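Local coordinates for protein DNA polymerase III subunit beta (Pseudomonas aeruginosa, PDB 4TSZ) that tethers DNA polymerases and other proteins to DNA and confers processivity on them, as a ring-forming subunit of the bacterial replication machinery, at residues 273-278 and 300-305; 267-272 and 321-326; 283-286 and 291-294. All blocks are in the same frame, centred on the assembly; numbering follows the deposited sequence.

Contact 1 of 3, residues 273-278 and 300-305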
loop_
_atom_site.group_PDB
_atom_site.type_symbol
_atom_site.label_atom_id
_atom_site.label_comp_id
_atom_site.label_asym_id
_atom_site.label_seq_id
_atom_site.Cartn_x
_atom_site.Cartn_y
_atom_site.Cartn_z
ATOM N N ALA E 273 5.471 18.529 -14.461
ATOM C CA ALA E 273 5.418 18.515 -12.993
ATOM C C ALA E 273 6.670 17.911 -12.351
ATOM O O ALA E 273 7.098 18.394 -11.300
ATOM C CB ALA E 273 4.176 17.776 -12.510
ATOM N N ILE E 274 7.276 16.887 -13.009
ATOM C CA ILE E 274 8.518 16.213 -12.572
ATOM C C ILE E 274 9.634 17.240 -12.298
ATOM O O ILE E 274 10.342 17.125 -11.296
ATOM C CB ILE E 274 8.951 15.099 -13.581
ATOM C CG1 ILE E 274 7.858 13.998 -13.679
ATOM C CG2 ILE E 274 10.322 14.476 -13.215
ATOM C CD1 ILE E 274 7.851 13.184 -14.974
ATOM N N LEU E 275 9.753 18.256 -13.166
ATOM C CA LEU E 275 10.770 19.295 -13.014
ATOM C C LEU E 275 10.296 20.618 -12.396
ATOM O O LEU E 275 11.020 21.613 -12.436
ATOM C CB LEU E 275 11.609 19.463 -14.287
ATOM C CG LEU E 275 12.300 18.178 -14.780
ATOM C CD1 LEU E 275 13.143 18.444 -16.007
ATOM C CD2 LEU E 275 13.135 17.516 -13.663
ATOM N N SER E 276 9.098 20.619 -11.785
ATOM C CA SER E 276 8.594 21.798 -11.083
ATOM C C SER E 276 9.130 21.745 -9.639
ATOM O O SER E 276 9.558 20.677 -9.179
ATOM C CB SER E 276 7.068 21.840 -11.093
ATOM O OG SER E 276 6.500 20.866 -10.234
ATOM N N ASN E 277 9.129 22.895 -8.943
ATOM C CA ASN E 277 9.546 23.014 -7.540
ATOM C C ASN E 277 8.720 22.013 -6.710
ATOM O O ASN E 277 7.497 21.963 -6.858
ATOM C CB ASN E 277 9.310 24.447 -7.054
ATOM C CG ASN E 277 9.872 24.751 -5.690
ATOM O OD1 ASN E 277 9.422 24.234 -4.659
ATOM N ND2 ASN E 277 10.843 25.634 -5.644
ATOM N N GLU E 278 9.387 21.176 -5.905
ATOM C CA GLU E 278 8.733 20.136 -5.104
ATOM C C GLU E 278 7.725 20.681 -4.084
ATOM O O GLU E 278 6.729 20.018 -3.785
ATOM C CB GLU E 278 9.774 19.233 -4.436
ATOM N N GLU E 300 17.324 23.649 -8.771
ATOM C CA GLU E 300 18.529 23.051 -9.370
ATOM C C GLU E 300 18.712 23.485 -10.838
ATOM O O GLU E 300 19.644 23.029 -11.503
ATOM C CB GLU E 300 18.502 21.508 -9.276
ATOM C CG GLU E 300 18.304 20.940 -7.883
ATOM C CD GLU E 300 16.927 20.339 -7.662
ATOM O OE1 GLU E 300 15.996 21.092 -7.293
ATOM O OE2 GLU E 300 16.773 19.115 -7.873
ATOM N N GLN E 301 17.821 24.365 -11.338
ATOM C CA GLN E 301 17.800 24.897 -12.709
ATOM C C GLN E 301 17.473 23.856 -13.795
ATOM O O GLN E 301 17.746 24.069 -14.979
ATOM C CB GLN E 301 19.007 25.805 -13.027
ATOM C CG GLN E 301 18.954 27.137 -12.278
ATOM C CD GLN E 301 20.246 27.914 -12.365
ATOM O OE1 GLN E 301 21.254 27.570 -11.734
ATOM N NE2 GLN E 301 20.232 29.011 -13.108
ATOM N N GLU E 302 16.821 22.754 -13.384
ATOM C CA GLU E 302 16.330 21.710 -14.285
ATOM C C GLU E 302 15.049 22.244 -14.914
ATOM O O GLU E 302 14.308 22.959 -14.246
ATOM C CB GLU E 302 16.061 20.414 -13.523
ATOM C CG GLU E 302 17.333 19.790 -12.978
ATOM C CD GLU E 302 17.130 18.546 -12.142
ATOM O OE1 GLU E 302 16.138 18.497 -11.382
ATOM O OE2 GLU E 302 17.983 17.633 -12.220
ATOM N N GLU E 303 14.812 21.957 -16.199
ATOM C CA GLU E 303 13.664 22.518 -16.906
ATOM C C GLU E 303 12.930 21.534 -17.803
ATOM O O GLU E 303 13.557 20.746 -18.503
ATOM C CB GLU E 303 14.104 23.755 -17.709
ATOM C CG GLU E 303 12.964 24.633 -18.190
ATOM C CD GLU E 303 13.428 25.939 -18.794
ATOM O OE1 GLU E 303 13.797 25.942 -19.990
ATOM O OE2 GLU E 303 13.453 26.954 -18.063
ATOM N N ALA E 304 11.590 21.596 -17.776
ATOM C CA ALA E 304 10.701 20.790 -18.610
ATOM C C ALA E 304 9.835 21.718 -19.459
ATOM O O ALA E 304 9.350 22.747 -18.969
ATOM C CB ALA E 304 9.831 19.895 -17.755
ATOM N N GLU E 305 9.687 21.375 -20.747
ATOM C CA GLU E 305 8.905 22.152 -21.708
ATOM C C GLU E 305 8.058 21.248 -22.571
ATOM O O GLU E 305 8.506 20.174 -22.980
ATOM C CB GLU E 305 9.801 23.029 -22.598
ATOM C CG GLU E 305 10.384 24.241 -21.890
ATOM C CD GLU E 305 11.153 25.214 -22.762
ATOM O OE1 GLU E 305 11.115 26.428 -22.464
ATOM O OE2 GLU E 305 11.808 24.765 -23.730
#
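With CG anti to its carbonyl carbon (chi1 -56°) and CD1 anti to CA (chi2 -178°), L275 reaches from the loop after helix 262-273 to the start of strand 303-309. E302, whose CG is likewise turned away from its own carbonyl, crosses the leucine at about a right angle. CB of L275 lies 3.9 Å from CB of A304, the two residues whose CA atoms come closest across the contact. CD1 of L275 rests 3.4 Å from the carbonyl O of E303, while CD2 of L275 sits 3.9 Å from OE1 of E302 and beside the CB of that glutamate. No hydrogen bond joins the segments, and the contact is one of close packing. L275 is held at the third position of a type I beta turn. Here S276 N donates to A273 O (3.0 Å), and S276 OG grips the same oxygen on a lone pair in the carbonyl plane, 2.8 Å from A273 O. The carboxylate of E302 is satisfied elsewhere, by N298 and by K75 and S110 of the second subunit. L275 also packs on T108 of the second subunit, and E303 to E305 pair antiparallel with one of its strands. This is the head-to-tail dimer interface of the beta processivity ring, where the sheet continues from one subunit into the next.

Contact 2 of 3, residues 267-272 and 321-326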
loop_
_atom_site.group_PDB
_atom_site.type_symbol
_atom_site.label_atom_id
_atom_site.label_comp_id
_atom_site.label_asym_id
_atom_site.label_seq_id
_atom_site.Cartn_x
_atom_site.Cartn_y
_atom_site.Cartn_z
ATOM N N GLU E 267 -1.374 14.467 -19.399
ATOM C CA GLU E 267 -0.068 13.855 -19.695
ATOM C C GLU E 267 1.058 14.881 -19.728
ATOM O O GLU E 267 2.120 14.647 -19.135
ATOM C CB GLU E 267 -0.110 13.045 -20.996
ATOM C CG GLU E 267 -0.844 11.723 -20.853
ATOM C CD GLU E 267 -1.523 11.190 -22.105
ATOM O OE1 GLU E 267 -2.266 10.188 -21.990
ATOM O OE2 GLU E 267 -1.337 11.778 -23.195
ATOM N N ALA E 268 0.810 16.031 -20.391
ATOM C CA ALA E 268 1.769 17.135 -20.488
ATOM C C ALA E 268 2.009 17.785 -19.128
ATOM O O ALA E 268 3.159 18.098 -18.809
ATOM C CB ALA E 268 1.274 18.169 -21.482
ATOM N N PHE E 269 0.929 17.986 -18.318
ATOM C CA PHE E 269 1.059 18.543 -16.970
ATOM C C PHE E 269 1.850 17.580 -16.068
ATOM O O PHE E 269 2.713 18.031 -15.337
ATOM C CB PHE E 269 -0.308 18.912 -16.351
ATOM C CG PHE E 269 -1.010 20.118 -16.942
ATOM C CD1 PHE E 269 -0.286 21.199 -17.432
ATOM C CD2 PHE E 269 -2.396 20.200 -16.956
ATOM C CE1 PHE E 269 -0.941 22.312 -17.989
ATOM C CE2 PHE E 269 -3.051 21.314 -17.507
ATOM C CZ PHE E 269 -2.320 22.361 -18.019
ATOM N N SER E 270 1.598 16.257 -16.168
ATOM C CA SER E 270 2.316 15.242 -15.380
ATOM C C SER E 270 3.818 15.215 -15.728
ATOM O O SER E 270 4.646 15.153 -14.818
ATOM C CB SER E 270 1.717 13.853 -15.592
ATOM O OG SER E 270 0.409 13.761 -15.062
ATOM N N ARG E 271 4.164 15.291 -17.040
ATOM C CA ARG E 271 5.568 15.290 -17.499
ATOM C C ARG E 271 6.312 16.510 -16.983
ATOM O O ARG E 271 7.388 16.357 -16.404
ATOM C CB ARG E 271 5.672 15.220 -19.025
ATOM C CG ARG E 271 5.365 13.842 -19.594
ATOM C CD ARG E 271 5.673 13.735 -21.067
ATOM N NE ARG E 271 4.639 14.346 -21.901
ATOM C CZ ARG E 271 3.600 13.693 -22.404
ATOM N NH1 ARG E 271 3.431 12.403 -22.146
ATOM N NH2 ARG E 271 2.724 14.321 -23.170
ATOM N N THR E 272 5.736 17.719 -17.182
ATOM C CA THR E 272 6.350 18.975 -16.735
ATOM C C THR E 272 6.469 19.072 -15.205
ATOM O O THR E 272 7.469 19.592 -14.718
ATOM C CB THR E 272 5.694 20.209 -17.385
ATOM O OG1 THR E 272 4.318 20.265 -17.021
ATOM C CG2 THR E 272 5.846 20.231 -18.903
ATOM N N PHE E 321 0.514 28.662 -12.601
ATOM C CA PHE E 321 -0.396 27.807 -11.831
ATOM C C PHE E 321 0.332 26.733 -11.075
ATOM O O PHE E 321 1.401 26.272 -11.499
ATOM C CB PHE E 321 -1.420 27.108 -12.755
ATOM C CG PHE E 321 -2.584 27.952 -13.183
ATOM C CD1 PHE E 321 -3.611 28.254 -12.292
ATOM C CD2 PHE E 321 -2.677 28.426 -14.487
ATOM C CE1 PHE E 321 -4.695 29.047 -12.695
ATOM C CE2 PHE E 321 -3.762 29.208 -14.883
ATOM C CZ PHE E 321 -4.753 29.527 -13.980
ATOM N N ASN E 322 -0.285 26.286 -9.971
ATOM C CA ASN E 322 0.206 25.142 -9.221
ATOM C C ASN E 322 -0.293 23.943 -10.061
ATOM O O ASN E 322 -1.509 23.808 -10.281
ATOM C CB ASN E 322 -0.361 25.140 -7.784
ATOM C CG ASN E 322 -0.058 23.887 -6.972
ATOM O OD1 ASN E 322 -0.164 22.758 -7.444
ATOM N ND2 ASN E 322 0.243 24.041 -5.705
ATOM N N VAL E 323 0.657 23.142 -10.602
ATOM C CA VAL E 323 0.382 21.995 -11.476
ATOM C C VAL E 323 -0.459 20.901 -10.809
ATOM O O VAL E 323 -1.298 20.296 -11.475
ATOM C CB VAL E 323 1.654 21.467 -12.214
ATOM C CG1 VAL E 323 2.657 20.840 -11.257
ATOM C CG2 VAL E 323 1.295 20.510 -13.354
ATOM N N SER E 324 -0.249 20.676 -9.490
ATOM C CA SER E 324 -1.018 19.704 -8.713
ATOM C C SER E 324 -2.492 20.110 -8.688
ATOM O O SER E 324 -3.341 19.239 -8.837
ATOM C CB SER E 324 -0.454 19.564 -7.297
ATOM O OG SER E 324 0.876 19.073 -7.338
ATOM N N TYR E 325 -2.795 21.428 -8.576
ATOM C CA TYR E 325 -4.178 21.936 -8.585
ATOM C C TYR E 325 -4.853 21.678 -9.932
ATOM O O TYR E 325 -6.029 21.322 -9.964
ATOM C CB TYR E 325 -4.253 23.440 -8.234
ATOM C CG TYR E 325 -3.846 23.824 -6.824
ATOM C CD1 TYR E 325 -3.712 22.860 -5.823
ATOM C CD2 TYR E 325 -3.641 25.157 -6.476
ATOM C CE1 TYR E 325 -3.355 23.213 -4.522
ATOM C CE2 TYR E 325 -3.280 25.520 -5.183
ATOM C CZ TYR E 325 -3.150 24.549 -4.206
ATOM O OH TYR E 325 -2.781 24.920 -2.937
ATOM N N LEU E 326 -4.097 21.821 -11.043
ATOM C CA LEU E 326 -4.617 21.562 -12.387
ATOM C C LEU E 326 -4.838 20.063 -12.614
ATOM O O LEU E 326 -5.877 19.680 -13.155
ATOM C CB LEU E 326 -3.714 22.166 -13.482
ATOM C CG LEU E 326 -3.475 23.692 -13.446
ATOM C CD1 LEU E 326 -2.602 24.110 -14.597
ATOM C CD2 LEU E 326 -4.792 24.485 -13.498
#
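One face of the F269 ring receives CD1 of L326, which makes a CH-pi contact 4.2 Å from the ring centroid, shifted toward the rim near CZ and CE2. V323 meets the same phenylalanine closer to its root: CG2 of V323 is 3.8 Å from F269 CB and 3.5 Å from F269 O. That methyl stands anti to the valine's backbone N, with CG1 taking the slot between N and carbonyl carbon (chi1 68°). L326 is shared between two aromatics, because its other methyl, CD2, lies 4.0 Å above the plane of the F321 ring. These contacts join helix 262-273 to the start of helix 323-330, the pair of helices that in this fold is backed by sheet and lines the DNA channel. On the sheet side, F269 also packs on I283, L285 and I294. N322 caps the second helix: its OD1 accepts from Y325 N at 3.2 Å, with the donor 45° out of the amide plane. The ND2 of N322 meanwhile lies over the centre of the Y325 ring, 3.7 Å above its plane. Farther out, N322 and Y325 pack against the bound peptide, and R271 forms a salt bridge with E306 and a hydrogen bond to S82 O of the second subunit.

Contact 3 of 3, residues 283-286 and 291-294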
loop_
_atom_site.group_PDB
_atom_site.type_symbol
_atom_site.label_atom_id
_atom_site.label_comp_id
_atom_site.label_asym_id
_atom_site.label_seq_id
_atom_site.Cartn_x
_atom_site.Cartn_y
_atom_site.Cartn_z
ATOM N N ILE E 283 4.096 26.035 -12.512
ATOM C CA ILE E 283 4.292 25.864 -13.949
ATOM C C ILE E 283 3.876 27.153 -14.629
ATOM O O ILE E 283 3.063 27.912 -14.085
ATOM C CB ILE E 283 3.602 24.612 -14.556
ATOM C CG1 ILE E 283 2.062 24.652 -14.397
ATOM C CG2 ILE E 283 4.240 23.312 -14.042
ATOM C CD1 ILE E 283 1.301 23.794 -15.346
ATOM N N ARG E 284 4.453 27.416 -15.793
ATOM C CA ARG E 284 4.118 28.586 -16.585
ATOM C C ARG E 284 3.383 28.135 -17.841
ATOM O O ARG E 284 3.819 27.211 -18.534
ATOM C CB ARG E 284 5.369 29.401 -16.933
ATOM C CG ARG E 284 5.062 30.714 -17.667
ATOM C CD ARG E 284 6.315 31.355 -18.212
ATOM N NE ARG E 284 6.914 30.551 -19.281
ATOM C CZ ARG E 284 8.070 30.832 -19.876
ATOM N NH1 ARG E 284 8.771 31.902 -19.512
ATOM N NH2 ARG E 284 8.536 30.045 -20.837
ATOM N N LEU E 285 2.251 28.785 -18.106
ATOM C CA LEU E 285 1.408 28.542 -19.265
ATOM C C LEU E 285 1.533 29.729 -20.219
ATOM O O LEU E 285 1.482 30.881 -19.785
ATOM C CB LEU E 285 -0.054 28.386 -18.794
ATOM C CG LEU E 285 -0.687 26.987 -18.711
ATOM C CD1 LEU E 285 0.262 25.934 -18.184
ATOM C CD2 LEU E 285 -1.964 27.018 -17.897
ATOM N N GLN E 286 1.739 29.446 -21.508
ATOM C CA GLN E 286 1.777 30.468 -22.544
ATOM C C GLN E 286 0.767 30.075 -23.591
ATOM O O GLN E 286 0.977 29.123 -24.348
ATOM C CB GLN E 286 3.177 30.676 -23.129
ATOM C CG GLN E 286 4.113 31.421 -22.182
ATOM C CD GLN E 286 5.538 31.504 -22.683
ATOM O OE1 GLN E 286 6.284 32.417 -22.321
ATOM N NE2 GLN E 286 5.972 30.542 -23.496
ATOM N N LEU E 291 -2.525 26.932 -29.518
ATOM C CA LEU E 291 -1.380 26.386 -28.799
ATOM C C LEU E 291 -1.269 26.750 -27.325
ATOM O O LEU E 291 -1.459 27.901 -26.944
ATOM C CB LEU E 291 -0.092 26.798 -29.561
ATOM C CG LEU E 291 1.271 26.299 -29.065
ATOM C CD1 LEU E 291 1.432 24.797 -29.284
ATOM C CD2 LEU E 291 2.392 27.047 -29.756
ATOM N N LEU E 292 -0.900 25.755 -26.508
ATOM C CA LEU E 292 -0.601 25.936 -25.095
ATOM C C LEU E 292 0.825 25.445 -24.817
ATOM O O LEU E 292 1.102 24.244 -24.915
ATOM C CB LEU E 292 -1.627 25.249 -24.164
ATOM C CG LEU E 292 -1.413 25.509 -22.657
ATOM C CD1 LEU E 292 -1.822 26.929 -22.272
ATOM C CD2 LEU E 292 -2.157 24.502 -21.815
ATOM N N LYS E 293 1.729 26.383 -24.502
ATOM C CA LYS E 293 3.115 26.066 -24.154
ATOM C C LYS E 293 3.184 25.949 -22.631
ATOM O O LYS E 293 2.680 26.832 -21.930
ATOM C CB LYS E 293 4.087 27.153 -24.646
ATOM C CG LYS E 293 4.233 27.260 -26.161
ATOM C CD LYS E 293 5.265 28.331 -26.509
ATOM C CE LYS E 293 5.313 28.673 -27.978
ATOM N NZ LYS E 293 6.344 29.705 -28.267
ATOM N N ILE E 294 3.760 24.844 -22.127
ATOM C CA ILE E 294 3.909 24.581 -20.697
ATOM C C ILE E 294 5.385 24.516 -20.334
ATOM O O ILE E 294 6.154 23.809 -20.986
ATOM C CB ILE E 294 3.149 23.306 -20.231
ATOM C CG1 ILE E 294 1.709 23.265 -20.785
ATOM C CG2 ILE E 294 3.174 23.161 -18.678
ATOM C CD1 ILE E 294 1.183 21.889 -20.995
#
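Q286 and K293 face each other as an antiparallel hydrogen-bonded pair in the beta hairpin formed by strands 282-288 and 291-297, the middle two of the four strands this chain gives to an antiparallel sheet in the C-terminal domain. Both of their backbone groups are paired within the hairpin. Q286 N donates to K293 O at 2.8 Å, in the carbonyl plane, and K293 N returns the bond to Q286 O, also at 2.8 Å and nearly straight (175° at the hydrogen). K293 O has a second, weaker visitor in the CA-H of L285, and the CA-H of I294 approaches R284 O in the same way, with 3.4 Å between I294 CA and R284 O. The polar backbone groups on the outer sides of the hairpin turn to other strands: I283 bonds to F321 and L285 to I319 on strand 317-322, L292 to V308 and I294 to E306 on strand 303-309. R284 continues the hairpin's own bonding with Q295, and its guanidinium forms a long, weak ion pair with E318. On the face carrying Q286 and K293, their CB atoms pack together while the extended lysine carries its amine away. The other face is apolar and covered by helix 262-273, where T272 packs on I294. Here L285 and I294 form the non-hydrogen-bonded pair, CD1 of L285 4.0 Å from CG1 of I294, and CG of L285 meets CD1 of L292 at 3.7 Å. I283 holds CG1 between its backbone N and carbonyl carbon (chi1 62°), from where CD1 of I283 reaches to 3.9 Å from CG2 of I294.

Of the parts involved, helix 262-273 comes first along the chain; it supplies 267-272 to contact 2 and runs directly into 273-278 of contact 1. Strands 282-288 and 291-297 then form contact 3, which closes the shortest loop. Contact 1 is completed at 300-305, enclosing the hairpin, and contact 2 only at 321-326, so the three are nested without crossing. All reach one sheet: contact 3 joins two neighbouring strands of it, contact 1 ties the loop after helix 262-273 to strand 303-309, this chain's outermost, which pairs with the second subunit, and contact 2 joins that helix to the strand end and helix start at 321-326. They also touch directly, V323 packing on A273 and I283, T272 on A304 and I294.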